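Local coordinates for protein colicin-D (Escherichia coli, PDB 5ZNM) that inhibits protein synthesis in Escherichia coli and closely related bacteria, acting as a toxin with a C-terminal tRNase domain, at residues N123-M127 against D286-F290. Residues are numbered along the deposited sequence.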
ATOM      1  N   ASN A 123      25.266  14.852  -4.507  1.00 63.21           N
ATOM      2  CA  ASN A 123      25.050  13.455  -4.865  1.00 64.47           C
ATOM      3  C   ASN A 123      23.570  13.097  -4.851  1.00 61.20           C
ATOM      4  O   ASN A 123      22.952  12.924  -5.899  1.00 67.81           O
ATOM      5  CB  ASN A 123      25.803  12.516  -3.907  1.00 72.80           C
ATOM      6  CG  ASN A 123      27.005  11.845  -4.553  1.00 78.22           C
ATOM      7  OD1 ASN A 123      27.732  12.432  -5.302  1.00 82.50           O
ATOM      8  ND2 ASN A 123      27.221  10.602  -4.268  1.00 76.13           N
ATOM      9  N   LEU A 124      23.009  13.024  -3.649  1.00 52.89           N
ATOM     10  CA  LEU A 124      21.792  12.271  -3.366  1.00 46.58           C
ATOM     11  C   LEU A 124      20.719  13.202  -2.808  1.00 42.84           C
ATOM     12  O   LEU A 124      20.922  13.829  -1.764  1.00 45.60           O
ATOM     13  CB  LEU A 124      22.127  11.146  -2.383  1.00 54.37           C
ATOM     14  CG  LEU A 124      21.146  10.118  -1.829  1.00 62.90           C
ATOM     15  CD1 LEU A 124      20.347  10.676  -0.653  1.00 62.14           C
ATOM     16  CD2 LEU A 124      20.229   9.588  -2.929  1.00 67.81           C
ATOM     17  N   GLU A 125      19.580  13.290  -3.493  1.00 28.78           N
ATOM     18  CA  GLU A 125      18.449  14.081  -3.024  1.00 25.37           C
ATOM     19  C   GLU A 125      17.244  13.170  -2.799  1.00 20.83           C
ATOM     20  O   GLU A 125      17.157  12.075  -3.362  1.00 23.47           O
ATOM     21  CB  GLU A 125      18.110  15.216  -4.014  1.00 27.70           C
ATOM     22  CG  GLU A 125      19.306  16.174  -4.294  1.00 35.87           C
ATOM     23  CD  GLU A 125      18.886  17.476  -4.990  1.00 43.11           C
ATOM     24  OE1 GLU A 125      17.704  17.619  -5.343  1.00 51.68           O
ATOM     25  OE2 GLU A 125      19.732  18.369  -5.173  1.00 59.74           O
ATOM     26  N   ALA A 126      16.306  13.634  -1.965  1.00 21.64           N
ATOM     27  CA  ALA A 126      15.184  12.805  -1.532  1.00 22.72           C
ATOM     28  C   ALA A 126      13.912  13.635  -1.412  1.00 19.58           C
ATOM     29  O   ALA A 126      13.946  14.851  -1.196  1.00 16.32           O
ATOM     30  CB  ALA A 126      15.473  12.110  -0.193  1.00 21.48           C
ATOM     31  N   MET A 127      12.776  12.940  -1.500  1.00 14.98           N
ATOM     32  CA  MET A 127      11.480  13.594  -1.607  1.00 16.84           C
ATOM     33  C   MET A 127      10.434  12.668  -1.005  1.00 17.07           C
ATOM     34  O   MET A 127      10.349  11.500  -1.388  1.00 20.76           O
ATOM     35  CB  MET A 127      11.148  13.907  -3.072  1.00 21.80           C
ATOM     36  CG  MET A 127       9.806  14.589  -3.291  1.00 22.02           C
ATOM     37  SD  MET A 127       9.598  15.102  -5.022  1.00 17.31           S
ATOM     38  CE  MET A 127       9.688  13.510  -5.828  1.00 15.75           C
ATOM     39  N   ASP A 286      21.858  18.431   3.352  1.00 20.12           N
ATOM     40  CA  ASP A 286      21.782  17.012   3.686  1.00 20.50           C
ATOM     41  C   ASP A 286      21.583  16.252   2.383  1.00 26.22           C
ATOM     42  O   ASP A 286      20.462  16.155   1.876  1.00 28.37           O
ATOM     43  CB  ASP A 286      20.656  16.742   4.681  1.00 24.66           C
ATOM     44  CG  ASP A 286      20.984  17.250   6.068  1.00 34.86           C
ATOM     45  OD1 ASP A 286      21.549  18.354   6.175  1.00 38.26           O
ATOM     46  OD2 ASP A 286      20.688  16.550   7.052  1.00 43.65           O
ATOM     47  N   SER A 287      22.672  15.686   1.869  1.00 27.18           N
ATOM     48  CA  SER A 287      22.708  15.169   0.508  1.00 27.23           C
ATOM     49  C   SER A 287      23.375  13.802   0.409  1.00 28.88           C
ATOM     50  O   SER A 287      23.821  13.425  -0.682  1.00 37.12           O
ATOM     51  CB  SER A 287      23.461  16.138  -0.408  1.00 28.65           C
ATOM     52  OG  SER A 287      24.830  16.207  -0.010  1.00 26.88           O
ATOM     53  N   GLY A 288      23.478  13.052   1.508  1.00 27.22           N
ATOM     54  CA  GLY A 288      24.208  11.806   1.449  1.00 28.62           C
ATOM     55  C   GLY A 288      25.692  12.060   1.620  1.00 33.52           C
ATOM     56  O   GLY A 288      26.270  11.669   2.640  1.00 32.92           O
ATOM     57  N   ARG A 289      26.325  12.738   0.656  1.00 21.72           N
ATOM     58  CA  ARG A 289      27.735  13.061   0.842  1.00 22.14           C
ATOM     59  C   ARG A 289      27.924  13.977   2.040  1.00 23.18           C
ATOM     60  O   ARG A 289      28.847  13.786   2.839  1.00 22.78           O
ATOM     61  CB  ARG A 289      28.326  13.710  -0.407  1.00 24.12           C
ATOM     62  CG  ARG A 289      29.786  14.135  -0.122  1.00 33.24           C
ATOM     63  CD  ARG A 289      30.441  14.869  -1.273  1.00 37.71           C
ATOM     64  NE  ARG A 289      30.415  14.080  -2.495  1.00 48.83           N
ATOM     65  CZ  ARG A 289      30.813  14.527  -3.677  1.00 55.49           C
ATOM     66  NH1 ARG A 289      31.279  15.761  -3.808  1.00 42.80           N
ATOM     67  NH2 ARG A 289      30.748  13.739  -4.741  1.00 66.19           N
ATOM     68  N   PHE A 290      27.027  14.940   2.210  1.00 15.34           N
ATOM     69  CA  PHE A 290      27.081  15.884   3.308  1.00 15.40           C
ATOM     70  C   PHE A 290      25.854  15.756   4.195  1.00 20.72           C
ATOM     71  O   PHE A 290      24.800  15.277   3.777  1.00 23.18           O
ATOM     72  CB  PHE A 290      27.165  17.325   2.791  1.00 18.19           C
ATOM     73  CG  PHE A 290      28.392  17.590   1.976  1.00 22.97           C
ATOM     74  CD1 PHE A 290      29.632  17.728   2.589  1.00 19.85           C
ATOM     75  CD2 PHE A 290      28.309  17.690   0.601  1.00 22.83           C
ATOM     76  CE1 PHE A 290      30.774  17.965   1.841  1.00 18.96           C
ATOM     77  CE2 PHE A 290      29.440  17.930  -0.158  1.00 19.36           C
ATOM     78  CZ  PHE A 290      30.679  18.070   0.463  1.00 18.25           C
TER
HETATM   79  O   HOH W   1      26.180  16.035  -2.437  1.00 38.85           O
HETATM   80  O   HOH W   2      19.493  13.103   1.299  1.00 42.99           O
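A single peptide hydrogen bond can tie the lead-in of a strand to a distant loop, as where residues 123-127 meet residues 286-290. The backbones come closest at Leu124 and Ser287, their CA atoms 4.9 Å apart, and Leu124 N donates to Ser287 O at 3.1 Å. Leu124 O lies equally near Ser287 O, also 3.1 Å, but these are two acceptors; close by, Ser287 CA makes a CA-H...O contact of 3.2 Å with Leu124 O. A water adds a looser bridge, donating to Asp286 O at 3.3 Å and weakly to Leu124 O at 3.5 Å.

Ser287 O also receives a weak bond from Arg289 N (2.9 Å), closing a classic gamma turn centred on Gly288. Its backbone angles would jam a CB against that carbonyl; independently, an ideal CB would sit 3.1 Å from Leu124 CB. In this chain, the toxin's central and C-terminal RNase domains, strands 126-131 and 274-281 are antiparallel neighbours; Ala126 bonds to Asn282, and the Leu124-Ser287 bond is a further tie, to the loop before helix 292-297.

Among the side chains, Ser287 OG shares a second water with Asn123 N, at 2.8 Å and 2.6 Å respectively, and accepts a weak hydrogen bond from Phe290 N (3.4 Å). Arg289 NH2 lies 3.3 Å from OD1 of the poorly ordered Asn123, while Arg289 NH1 forms a salt bridge to Glu325 on helix 314-329, against which Phe290 also packs.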